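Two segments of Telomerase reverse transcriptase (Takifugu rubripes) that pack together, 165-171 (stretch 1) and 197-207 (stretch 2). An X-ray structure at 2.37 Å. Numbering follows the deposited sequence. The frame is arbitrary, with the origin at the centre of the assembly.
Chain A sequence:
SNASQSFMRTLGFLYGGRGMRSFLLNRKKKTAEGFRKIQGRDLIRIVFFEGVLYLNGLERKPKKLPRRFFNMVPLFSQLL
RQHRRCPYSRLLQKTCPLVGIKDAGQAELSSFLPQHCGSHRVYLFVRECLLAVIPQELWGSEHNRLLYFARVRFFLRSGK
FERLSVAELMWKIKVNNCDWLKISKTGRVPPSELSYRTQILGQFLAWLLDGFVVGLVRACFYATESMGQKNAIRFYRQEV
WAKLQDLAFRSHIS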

ATOM      1  N   SER A 165       8.138  -3.408  12.733  1.00 44.89           N
ATOM      2  CA  SER A 165       9.004  -2.595  13.583  1.00 42.48           C
ATOM      3  C   SER A 165       9.664  -1.466  12.804  1.00 40.46           C
ATOM      4  O   SER A 165      10.318  -1.700  11.785  1.00 40.00           O
ATOM      5  N   VAL A 166       9.491  -0.247  13.301  1.00 38.54           N
ATOM      6  CA  VAL A 166      10.075   0.945  12.693  1.00 37.20           C
ATOM      7  C   VAL A 166      11.604   0.903  12.800  1.00 37.12           C
ATOM      8  O   VAL A 166      12.306   1.234  11.844  1.00 36.47           O
ATOM      9  N   ALA A 167      12.101   0.472  13.959  1.00 37.48           N
ATOM     10  CA  ALA A 167      13.538   0.341  14.213  1.00 37.62           C
ATOM     11  C   ALA A 167      14.212  -0.641  13.254  1.00 37.77           C
ATOM     12  O   ALA A 167      15.348  -0.426  12.832  1.00 37.57           O
ATOM     13  N   GLU A 168      13.503  -1.718  12.923  1.00 38.23           N
ATOM     14  CA  GLU A 168      13.982  -2.712  11.966  1.00 38.99           C
ATOM     15  C   GLU A 168      13.867  -2.187  10.539  1.00 38.38           C
ATOM     16  O   GLU A 168      14.707  -2.483   9.688  1.00 38.59           O
ATOM     17  N   LEU A 169      12.825  -1.400  10.292  1.00 37.88           N
ATOM     18  CA  LEU A 169      12.572  -0.823   8.977  1.00 37.48           C
ATOM     19  C   LEU A 169      13.618   0.235   8.616  1.00 37.58           C
ATOM     20  O   LEU A 169      14.045   0.326   7.464  1.00 37.98           O
ATOM     21  N   MET A 170      14.034   1.013   9.614  1.00 37.82           N
ATOM     22  CA  MET A 170      14.945   2.142   9.417  1.00 38.23           C
ATOM     23  C   MET A 170      16.420   1.761   9.563  1.00 38.45           C
ATOM     24  O   MET A 170      17.301   2.584   9.306  1.00 38.28           O
ATOM     25  N   TRP A 171      16.683   0.527   9.983  1.00 38.35           N
ATOM     26  CA  TRP A 171      18.042   0.099  10.310  1.00 38.83           C
ATOM     27  C   TRP A 171      18.985   0.202   9.147  1.00 38.61           C
ATOM     28  O   TRP A 171      18.775  -0.423   8.103  1.00 38.24           O
ATOM     29  N   ARG A 197      14.676  15.013  11.102  1.00 34.32           N
ATOM     30  CA  ARG A 197      14.781  14.384   9.784  1.00 33.90           C
ATOM     31  C   ARG A 197      14.465  12.886   9.859  1.00 33.04           C
ATOM     32  O   ARG A 197      13.749  12.356   9.005  1.00 32.38           O
ATOM     33  N   THR A 198      14.972  12.228  10.903  1.00 32.42           N
ATOM     34  CA  THR A 198      14.705  10.810  11.165  1.00 31.99           C
ATOM     35  C   THR A 198      13.216  10.569  11.459  1.00 31.16           C
ATOM     36  O   THR A 198      12.632   9.586  10.989  1.00 30.53           O
ATOM     37  N   GLN A 199      12.620  11.475  12.233  1.00 30.91           N
ATOM     38  CA  GLN A 199      11.200  11.431  12.586  1.00 30.33           C
ATOM     39  C   GLN A 199      10.295  11.474  11.346  1.00 29.64           C
ATOM     40  O   GLN A 199       9.371  10.665  11.220  1.00 29.08           O
ATOM     41  N   ILE A 200      10.573  12.412  10.438  1.00 28.92           N
ATOM     42  CA  ILE A 200       9.785  12.558   9.211  1.00 28.20           C
ATOM     43  C   ILE A 200       9.931  11.324   8.319  1.00 27.91           C
ATOM     44  O   ILE A 200       8.932  10.775   7.848  1.00 27.60           O
ATOM     45  N   LEU A 201      11.172  10.887   8.104  1.00 27.94           N
ATOM     46  CA  LEU A 201      11.444   9.715   7.276  1.00 28.02           C
ATOM     47  C   LEU A 201      10.830   8.446   7.865  1.00 27.98           C
ATOM     48  O   LEU A 201      10.377   7.569   7.124  1.00 28.59           O
ATOM     49  N   GLY A 202      10.823   8.355   9.193  1.00 27.59           N
ATOM     50  CA  GLY A 202      10.141   7.271   9.889  1.00 26.91           C
ATOM     51  C   GLY A 202       8.680   7.213   9.488  1.00 26.48           C
ATOM     52  O   GLY A 202       8.196   6.169   9.047  1.00 26.72           O
ATOM     53  N   GLN A 203       7.985   8.342   9.621  1.00 25.81           N
ATOM     54  CA  GLN A 203       6.577   8.449   9.235  1.00 25.21           C
ATOM     55  C   GLN A 203       6.323   7.965   7.809  1.00 25.18           C
ATOM     56  O   GLN A 203       5.361   7.240   7.558  1.00 25.21           O
ATOM     57  N   PHE A 204       7.187   8.374   6.883  1.00 25.34           N
ATOM     58  CA  PHE A 204       7.021   8.042   5.472  1.00 25.63           C
ATOM     59  C   PHE A 204       7.286   6.560   5.204  1.00 25.79           C
ATOM     60  O   PHE A 204       6.457   5.882   4.597  1.00 25.89           O
ATOM     61  N   LEU A 205       8.437   6.069   5.654  1.00 26.16           N
ATOM     62  CA  LEU A 205       8.785   4.657   5.496  1.00 26.48           C
ATOM     63  C   LEU A 205       7.763   3.737   6.171  1.00 26.25           C
ATOM     64  O   LEU A 205       7.399   2.697   5.615  1.00 26.10           O
ATOM     65  N   ALA A 206       7.290   4.133   7.351  1.00 26.33           N
ATOM     66  CA  ALA A 206       6.279   3.365   8.076  1.00 26.41           C
ATOM     67  C   ALA A 206       4.928   3.405   7.373  1.00 26.32           C
ATOM     68  O   ALA A 206       4.225   2.392   7.329  1.00 26.34           O
ATOM     69  N   TRP A 207       4.571   4.570   6.824  1.00 26.42           N
ATOM     70  CA  TRP A 207       3.358   4.704   6.006  1.00 26.50           C
ATOM     71  C   TRP A 207       3.450   3.838   4.789  1.00 26.94           C
ATOM     72  O   TRP A 207       2.470   3.212   4.387  1.00 27.05           O
TER

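Packing of a short segment (165-171) that includes a helical turn against one face of a longer helix (197-207) in telomerase reverse transcriptase. The contact is small, 320 Å² summed over both sides, mostly between apolar groups, and no hydrogen bond crosses it. Met170 covers the most surface. Its CA-to-CB bond points sideways, but chi1, chi2 and chi3 all lie in the m well (-67°, -84°, -60°), and this folded course brings the end of the side chain nearer the long helix. There SD of Met170 sits 3.5 Å from CD2 of Leu205 and 3.9 Å from CA of Gly202, while its CE lies 3.8 Å from CG2 of Thr198 and 3.9 Å from CD2 of Leu201. One thioether thus touches residues on successive turns of the helix. Gly202 has no side chain, and it meets the sulfur through its CA.

Leu205 and Leu169 are both buried, and each directs its CA-to-CB bond toward the other stretch. Leu205 has chi1 between wells at -99° and chi2 p; its CD2 meets the sulfur of Met170, and its CB lies 4.3 Å from CD2 of Leu169. Leu169, with chi1 t and chi2 p, runs CD2 against the helix backbone, 3.5 Å from O of Leu205 and 4.0 Å from CA of Ala206. The approach to that carbonyl is a van der Waals contact, since a methyl group offers no polar hydrogen.

Val166 (chi1 t), itself exposed, adds a looser contact: its CG2 comes 4.3 Å from CB of Ala206. Thr198 (chi1 m) offers its methyl to Met170, whereas its OG1 is hydrogen-bonded elsewhere in the structure. The CA-to-CB bonds of Gln199, Gln203 and Trp207 point away from the short segment, and none of the three touches it. Ser165, at the N-cap position, takes no part in the packing.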

ATOM      1  CB  SER A 165      10.067  -3.451  14.271  1.00 43.32           C
ATOM      2  OG  SER A 165      10.904  -2.642  15.079  1.00 44.53           O
ATOM      3  CB  VAL A 166       9.492   2.238  13.317  1.00 36.43           C
ATOM      4  CG1 VAL A 166      10.186   3.485  12.782  1.00 35.65           C
ATOM      5  CG2 VAL A 166       7.995   2.319  13.053  1.00 35.45           C
ATOM      6  CB  ALA A 167      13.779  -0.077  15.656  1.00 38.57           C
ATOM      7  CB  GLU A 168      13.193  -4.015  12.104  1.00 39.82           C
ATOM      8  CG  GLU A 168      13.452  -4.773  13.400  1.00 42.31           C
ATOM      9  CD  GLU A 168      12.470  -5.912  13.629  1.00 43.31           C
ATOM     10  OE1 GLU A 168      11.710  -6.257  12.696  1.00 42.41           O
ATOM     11  OE2 GLU A 168      12.456  -6.465  14.750  1.00 44.69           O
ATOM     12  CB  LEU A 169      11.163  -0.221   8.937  1.00 36.74           C
ATOM     13  CG  LEU A 169      10.443  -0.113   7.591  1.00 37.22           C
ATOM     14  CD1 LEU A 169      10.255  -1.481   6.948  1.00 36.89           C
ATOM     15  CD2 LEU A 169       9.102   0.590   7.764  1.00 36.87           C
ATOM     16  CB  MET A 170      14.626   3.260  10.416  1.00 39.02           C
ATOM     17  CG  MET A 170      13.282   3.947  10.221  1.00 39.13           C
ATOM     18  SD  MET A 170      13.314   5.267   8.993  1.00 40.45           S
ATOM     19  CE  MET A 170      14.527   6.388   9.689  1.00 40.03           C
ATOM     20  CB  TRP A 171      18.050  -1.308  10.895  1.00 39.45           C
ATOM     21  CG  TRP A 171      19.386  -1.713  11.473  1.00 40.92           C
ATOM     22  CD1 TRP A 171      20.238  -0.942  12.263  1.00 41.75           C
ATOM     23  CD2 TRP A 171      20.063  -3.013  11.342  1.00 41.86           C
ATOM     24  NE1 TRP A 171      21.362  -1.650  12.608  1.00 43.19           N
ATOM     25  CE2 TRP A 171      21.321  -2.898  12.093  1.00 43.04           C
ATOM     26  CE3 TRP A 171      19.765  -4.214  10.704  1.00 41.74           C
ATOM     27  CZ2 TRP A 171      22.225  -3.949  12.183  1.00 44.03           C
ATOM     28  CZ3 TRP A 171      20.686  -5.267  10.802  1.00 42.84           C
ATOM     29  CH2 TRP A 171      21.885  -5.135  11.524  1.00 43.92           C
ATOM     30  CB  ARG A 197      16.163  14.650   9.164  1.00 34.77           C
ATOM     31  CG  ARG A 197      16.148  15.763   8.123  1.00 35.32           C
ATOM     32  CD  ARG A 197      17.238  16.812   8.317  1.00 36.33           C
ATOM     33  NE  ARG A 197      18.522  16.454   7.714  1.00 37.26           N
ATOM     34  CZ  ARG A 197      19.441  17.331   7.305  1.00 37.87           C
ATOM     35  NH1 ARG A 197      19.226  18.637   7.407  1.00 37.75           N
ATOM     36  NH2 ARG A 197      20.576  16.897   6.775  1.00 38.30           N
ATOM     37  CB  THR A 198      15.567  10.287  12.341  1.00 32.59           C
ATOM     38  OG1 THR A 198      16.933  10.677  12.153  1.00 33.03           O
ATOM     39  CG2 THR A 198      15.499   8.770  12.443  1.00 32.54           C
ATOM     40  CB  GLN A 199      10.873  12.587  13.540  1.00 31.22           C
ATOM     41  CG  GLN A 199       9.431  12.656  14.024  1.00 31.75           C
ATOM     42  CD  GLN A 199       9.190  13.838  14.948  1.00 32.99           C
ATOM     43  OE1 GLN A 199       9.805  13.946  16.011  1.00 34.01           O
ATOM     44  NE2 GLN A 199       8.289  14.731  14.548  1.00 32.73           N
ATOM     45  CB  ILE A 200      10.159  13.836   8.418  1.00 28.20           C
ATOM     46  CG1 ILE A 200       9.929  15.091   9.263  1.00 28.45           C
ATOM     47  CG2 ILE A 200       9.337  13.937   7.141  1.00 28.08           C
ATOM     48  CD1 ILE A 200      10.656  16.317   8.755  1.00 28.49           C
ATOM     49  CB  LEU A 201      12.951   9.528   7.063  1.00 28.70           C
ATOM     50  CG  LEU A 201      13.393   8.392   6.129  1.00 28.79           C
ATOM     51  CD1 LEU A 201      13.021   8.669   4.678  1.00 28.61           C
ATOM     52  CD2 LEU A 201      14.886   8.147   6.255  1.00 29.50           C
ATOM     53  CB  GLN A 203       6.091   9.891   9.351  1.00 25.19           C
ATOM     54  CG  GLN A 203       5.751  10.356  10.755  1.00 25.19           C
ATOM     55  CD  GLN A 203       5.410  11.835  10.785  1.00 25.23           C
ATOM     56  OE1 GLN A 203       6.247  12.684  10.471  1.00 25.04           O
ATOM     57  NE2 GLN A 203       4.175  12.149  11.154  1.00 25.44           N
ATOM     58  CB  PHE A 204       7.907   8.932   4.591  1.00 25.66           C
ATOM     59  CG  PHE A 204       7.980   8.488   3.153  1.00 25.57           C
ATOM     60  CD1 PHE A 204       6.904   8.682   2.290  1.00 25.57           C
ATOM     61  CD2 PHE A 204       9.130   7.883   2.660  1.00 25.41           C
ATOM     62  CE1 PHE A 204       6.972   8.274   0.965  1.00 25.82           C
ATOM     63  CE2 PHE A 204       9.205   7.473   1.338  1.00 25.95           C
ATOM     64  CZ  PHE A 204       8.125   7.669   0.488  1.00 25.98           C
ATOM     65  CB  LEU A 205      10.206   4.386   6.012  1.00 26.80           C
ATOM     66  CG  LEU A 205      11.362   4.309   4.999  1.00 27.42           C
ATOM     67  CD1 LEU A 205      11.285   5.358   3.900  1.00 27.14           C
ATOM     68  CD2 LEU A 205      12.714   4.375   5.697  1.00 27.70           C
ATOM     69  CB  ALA A 206       6.152   3.845   9.514  1.00 26.30           C
ATOM     70  CB  TRP A 207       3.128   6.149   5.573  1.00 25.91           C
ATOM     71  CG  TRP A 207       1.978   6.293   4.599  1.00 25.80           C
ATOM     72  CD1 TRP A 207       0.618   6.357   4.895  1.00 25.55           C
ATOM     73  CD2 TRP A 207       2.049   6.376   3.126  1.00 25.44           C
ATOM     74  NE1 TRP A 207      -0.129   6.473   3.749  1.00 25.42           N
ATOM     75  CE2 TRP A 207       0.665   6.489   2.654  1.00 25.55           C
ATOM     76  CE3 TRP A 207       3.082   6.367   2.190  1.00 25.61           C
ATOM     77  CZ2 TRP A 207       0.353   6.597   1.302  1.00 25.68           C
ATOM     78  CZ3 TRP A 207       2.754   6.473   0.830  1.00 25.60           C
ATOM     79  CH2 TRP A 207       1.422   6.585   0.400  1.00 25.65           C
TER